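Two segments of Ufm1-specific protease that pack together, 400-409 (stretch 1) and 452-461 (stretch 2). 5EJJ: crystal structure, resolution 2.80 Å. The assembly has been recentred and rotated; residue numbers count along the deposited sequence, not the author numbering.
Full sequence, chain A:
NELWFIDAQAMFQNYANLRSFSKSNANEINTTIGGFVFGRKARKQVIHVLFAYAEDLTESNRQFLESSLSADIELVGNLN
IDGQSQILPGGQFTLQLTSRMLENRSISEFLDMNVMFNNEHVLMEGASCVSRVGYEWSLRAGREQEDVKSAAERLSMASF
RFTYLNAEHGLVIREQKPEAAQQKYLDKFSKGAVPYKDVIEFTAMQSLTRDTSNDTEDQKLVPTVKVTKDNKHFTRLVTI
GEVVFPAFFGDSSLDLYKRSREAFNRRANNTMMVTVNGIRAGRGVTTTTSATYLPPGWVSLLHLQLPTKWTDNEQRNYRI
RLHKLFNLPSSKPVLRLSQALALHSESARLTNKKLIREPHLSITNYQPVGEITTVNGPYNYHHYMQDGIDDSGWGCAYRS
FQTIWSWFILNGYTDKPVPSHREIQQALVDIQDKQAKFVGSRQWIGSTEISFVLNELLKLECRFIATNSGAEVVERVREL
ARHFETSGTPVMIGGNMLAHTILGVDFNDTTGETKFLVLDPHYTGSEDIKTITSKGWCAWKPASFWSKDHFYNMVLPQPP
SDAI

Stretch 1 (400-409) SFQTIWSWFI
Stretch 2 452-461: FVLNELLKLE

Residues 400-409 are helical throughout, continuing a helix that begins earlier in the chain; phi lies between -53° and -83° and psi between -26° and -56°, and Trp 405 N donates to Phe 401 O at 2.9 Å. Stretch 2 is already helical at Phe 452, in a helix that begins earlier in the chain, and Leu 457 N donates to Val 453 O at 2.8 Å; by Leu 458 the chain has left it: Leu 458 adopts -138/6, Lys 459 the left-handed 46/51, and Leu 460 the extended -121/122. The helix axes run in broadly the same direction, 35° apart (signed crossing -35°), with a closest approach of 11.5 Å. The register is marked by Phe 401 and Leu 454, whose CA atoms are 8.2 Å apart. That spacing leaves room for large side chains, and no hydrogen bond crosses the interface; the 425 Å² buried is held by apolar contact.

Phe 401 (chi1 170°, t; chi2 81°) points toward stretch 2, placing CZ 3.5 Å from Val 453 CG1 and CE1 3.4 Å from Leu 454 CD1. Leu 454 starts sideways, but its off-rotamer chi1 of -130° with chi2 35° brings its end nearer, and its CD2 lies 4.2 Å from Ile 404 CG2 (Ile 404 m, t).

Trp 405 also starts sideways; chi1 -170° (t) and chi2 -74° extend the indole to stretch 2. Trp 405 CH2 is 3.7 Å from Leu 457 CB at the ring edge and 3.3 Å from Leu 458 CG over one face. Leu 458 (m, t) sets CD1 3.5 Å from the centroid of the Trp 405 six-membered ring, 15° off the normal, a CH-pi contact. The indole NE1 is hydrogen-bonded elsewhere in the structure, so this polar atom is satisfied despite burial.

Beyond the turn, Leu 460 (t, p) repeats the motif: CD2 sits 3.6 Å from the Phe 408 ring centroid, 16° off its normal. Phe 408 (chi1 -83°, m; chi2 93°) offers a flat aromatic face suited to that methyl.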

# COMPACT_ATOMS: atom_id res chain seq x y z
N SER A 400 17.75 -10.67 11.13
CA SER A 400 17.93 -9.98 9.86
C SER A 400 17.41 -10.82 8.72
O SER A 400 16.92 -10.29 7.72
CB SER A 400 19.40 -9.65 9.61
OG SER A 400 19.75 -8.50 10.34
N PHE A 401 17.52 -12.12 8.88
CA PHE A 401 16.99 -13.03 7.88
C PHE A 401 15.48 -12.88 7.86
O PHE A 401 14.86 -12.85 6.79
CB PHE A 401 17.35 -14.47 8.22
CG PHE A 401 16.64 -15.46 7.38
CD1 PHE A 401 17.10 -15.75 6.11
CD2 PHE A 401 15.52 -16.10 7.86
CE1 PHE A 401 16.45 -16.67 5.31
CE2 PHE A 401 14.86 -17.01 7.06
CZ PHE A 401 15.33 -17.30 5.78
N GLN A 402 14.89 -12.80 9.05
CA GLN A 402 13.46 -12.65 9.20
C GLN A 402 12.94 -11.33 8.61
O GLN A 402 11.94 -11.30 7.88
CB GLN A 402 13.06 -12.81 10.68
CG GLN A 402 13.09 -14.26 11.15
CD GLN A 402 12.67 -14.40 12.60
OE1 GLN A 402 12.85 -13.48 13.39
NE2 GLN A 402 12.08 -15.55 12.95
N THR A 403 13.64 -10.24 8.92
CA THR A 403 13.36 -8.97 8.27
C THR A 403 13.38 -9.13 6.76
O THR A 403 12.39 -8.86 6.10
CB THR A 403 14.33 -7.88 8.70
OG1 THR A 403 14.13 -7.59 10.09
CG2 THR A 403 14.09 -6.63 7.88
N ILE A 404 14.47 -9.62 6.19
CA ILE A 404 14.51 -9.83 4.75
C ILE A 404 13.33 -10.67 4.28
O ILE A 404 12.81 -10.48 3.18
CB ILE A 404 15.84 -10.48 4.30
CG1 ILE A 404 17.01 -9.55 4.62
CG2 ILE A 404 15.85 -10.78 2.80
CD1 ILE A 404 18.33 -10.17 4.34
N TRP A 405 12.88 -11.59 5.12
CA TRP A 405 11.79 -12.47 4.72
C TRP A 405 10.51 -11.67 4.67
O TRP A 405 9.79 -11.69 3.66
CB TRP A 405 11.62 -13.66 5.67
CG TRP A 405 10.66 -14.70 5.15
CD1 TRP A 405 9.30 -14.60 5.11
CD2 TRP A 405 10.98 -15.98 4.59
NE1 TRP A 405 8.76 -15.73 4.56
CE2 TRP A 405 9.77 -16.60 4.23
CE3 TRP A 405 12.18 -16.67 4.36
CZ2 TRP A 405 9.71 -17.87 3.67
CZ3 TRP A 405 12.12 -17.93 3.80
CH2 TRP A 405 10.89 -18.52 3.46
N SER A 406 10.24 -10.95 5.75
CA SER A 406 9.02 -10.17 5.86
C SER A 406 8.87 -9.23 4.66
O SER A 406 7.76 -9.00 4.18
CB SER A 406 8.99 -9.40 7.17
OG SER A 406 9.74 -8.21 7.09
N TRP A 407 9.99 -8.70 4.18
CA TRP A 407 9.92 -7.83 3.01
C TRP A 407 9.35 -8.59 1.83
O TRP A 407 8.61 -8.03 1.03
CB TRP A 407 11.29 -7.25 2.66
CG TRP A 407 11.30 -6.31 1.49
CD1 TRP A 407 11.40 -4.97 1.54
CD2 TRP A 407 11.25 -6.66 0.09
NE1 TRP A 407 11.41 -4.44 0.26
CE2 TRP A 407 11.31 -5.46 -0.64
CE3 TRP A 407 11.16 -7.86 -0.61
CZ2 TRP A 407 11.28 -5.44 -2.03
CZ3 TRP A 407 11.12 -7.83 -2.00
CH2 TRP A 407 11.19 -6.62 -2.69
N PHE A 408 9.68 -9.87 1.71
CA PHE A 408 9.19 -10.65 0.57
C PHE A 408 7.68 -11.00 0.62
O PHE A 408 7.05 -11.19 -0.43
CB PHE A 408 10.07 -11.89 0.32
CG PHE A 408 11.31 -11.59 -0.49
CD1 PHE A 408 12.51 -11.29 0.13
CD2 PHE A 408 11.26 -11.59 -1.89
CE1 PHE A 408 13.64 -11.00 -0.62
CE2 PHE A 408 12.38 -11.29 -2.65
CZ PHE A 408 13.57 -10.99 -2.01
N ILE A 409 7.09 -11.06 1.81
CA ILE A 409 5.65 -11.22 1.83
C ILE A 409 4.96 -9.87 1.66
O ILE A 409 4.14 -9.69 0.75
CB ILE A 409 5.12 -12.03 3.04
CG1 ILE A 409 5.68 -11.53 4.35
CG2 ILE A 409 5.52 -13.50 2.90
CD1 ILE A 409 5.80 -12.66 5.40
N PHE A 452 21.80 -19.00 1.84
CA PHE A 452 21.52 -20.39 1.48
C PHE A 452 20.09 -20.81 1.85
O PHE A 452 19.37 -21.37 1.01
CB PHE A 452 22.56 -21.31 2.13
CG PHE A 452 22.38 -22.77 1.79
CD1 PHE A 452 22.83 -23.27 0.56
CD2 PHE A 452 21.79 -23.65 2.70
CE1 PHE A 452 22.67 -24.62 0.25
CE2 PHE A 452 21.63 -24.99 2.39
CZ PHE A 452 22.07 -25.48 1.16
N VAL A 453 19.70 -20.55 3.10
CA VAL A 453 18.33 -20.76 3.59
C VAL A 453 17.31 -20.08 2.68
O VAL A 453 16.33 -20.68 2.25
CB VAL A 453 18.17 -20.19 5.02
CG1 VAL A 453 16.77 -20.45 5.55
CG2 VAL A 453 19.21 -20.77 5.96
N LEU A 454 17.56 -18.81 2.40
CA LEU A 454 16.87 -18.04 1.37
C LEU A 454 16.79 -18.73 0.00
O LEU A 454 15.84 -18.53 -0.74
CB LEU A 454 17.60 -16.72 1.19
CG LEU A 454 16.84 -15.40 1.22
CD1 LEU A 454 15.69 -15.48 2.22
CD2 LEU A 454 17.83 -14.32 1.60
N ASN A 455 17.81 -19.51 -0.35
CA ASN A 455 17.83 -20.13 -1.68
C ASN A 455 17.00 -21.41 -1.80
O ASN A 455 16.61 -21.80 -2.91
CB ASN A 455 19.27 -20.41 -2.14
CG ASN A 455 19.34 -20.86 -3.61
OD1 ASN A 455 18.47 -20.52 -4.42
ND2 ASN A 455 20.38 -21.62 -3.95
N GLU A 456 16.71 -22.06 -0.68
CA GLU A 456 15.91 -23.27 -0.76
C GLU A 456 14.63 -23.23 0.05
O GLU A 456 13.83 -24.16 -0.02
CB GLU A 456 16.74 -24.52 -0.45
CG GLU A 456 17.18 -24.65 0.99
CD GLU A 456 18.13 -25.81 1.17
OE1 GLU A 456 18.59 -26.34 0.14
OE2 GLU A 456 18.42 -26.18 2.34
N LEU A 457 14.41 -22.17 0.81
CA LEU A 457 13.07 -21.92 1.34
C LEU A 457 12.29 -21.00 0.40
O LEU A 457 11.07 -20.92 0.48
CB LEU A 457 13.10 -21.36 2.76
CG LEU A 457 13.68 -22.29 3.82
CD1 LEU A 457 13.33 -21.85 5.25
CD2 LEU A 457 13.23 -23.71 3.55
N LEU A 458 12.99 -20.32 -0.50
CA LEU A 458 12.35 -19.32 -1.34
C LEU A 458 12.77 -19.33 -2.80
O LEU A 458 12.35 -18.46 -3.55
CB LEU A 458 12.59 -17.92 -0.78
CG LEU A 458 11.77 -17.55 0.45
CD1 LEU A 458 12.05 -16.11 0.86
CD2 LEU A 458 10.31 -17.78 0.19
N LYS A 459 13.58 -20.31 -3.21
CA LYS A 459 14.10 -20.35 -4.57
C LYS A 459 14.62 -18.96 -4.94
O LYS A 459 14.26 -18.39 -5.97
CB LYS A 459 13.03 -20.81 -5.58
CG LYS A 459 13.52 -21.83 -6.63
CD LYS A 459 14.75 -21.34 -7.43
CE LYS A 459 15.96 -22.27 -7.23
NZ LYS A 459 17.29 -21.63 -7.52
N LEU A 460 15.45 -18.42 -4.06
CA LEU A 460 15.78 -17.01 -4.11
C LEU A 460 17.28 -16.78 -4.28
O LEU A 460 18.09 -17.22 -3.47
CB LEU A 460 15.26 -16.33 -2.84
CG LEU A 460 15.02 -14.83 -2.86
CD1 LEU A 460 14.24 -14.47 -4.12
CD2 LEU A 460 14.25 -14.45 -1.60
N GLU A 461 17.62 -16.07 -5.35
CA GLU A 461 19.01 -15.80 -5.68
C GLU A 461 19.53 -14.51 -5.02
O GLU A 461 18.84 -13.50 -4.99
CB GLU A 461 19.16 -15.73 -7.20
CG GLU A 461 20.61 -15.63 -7.65
CD GLU A 461 20.73 -15.00 -9.03
OE1 GLU A 461 19.82 -15.22 -9.86
OE2 GLU A 461 21.74 -14.28 -9.25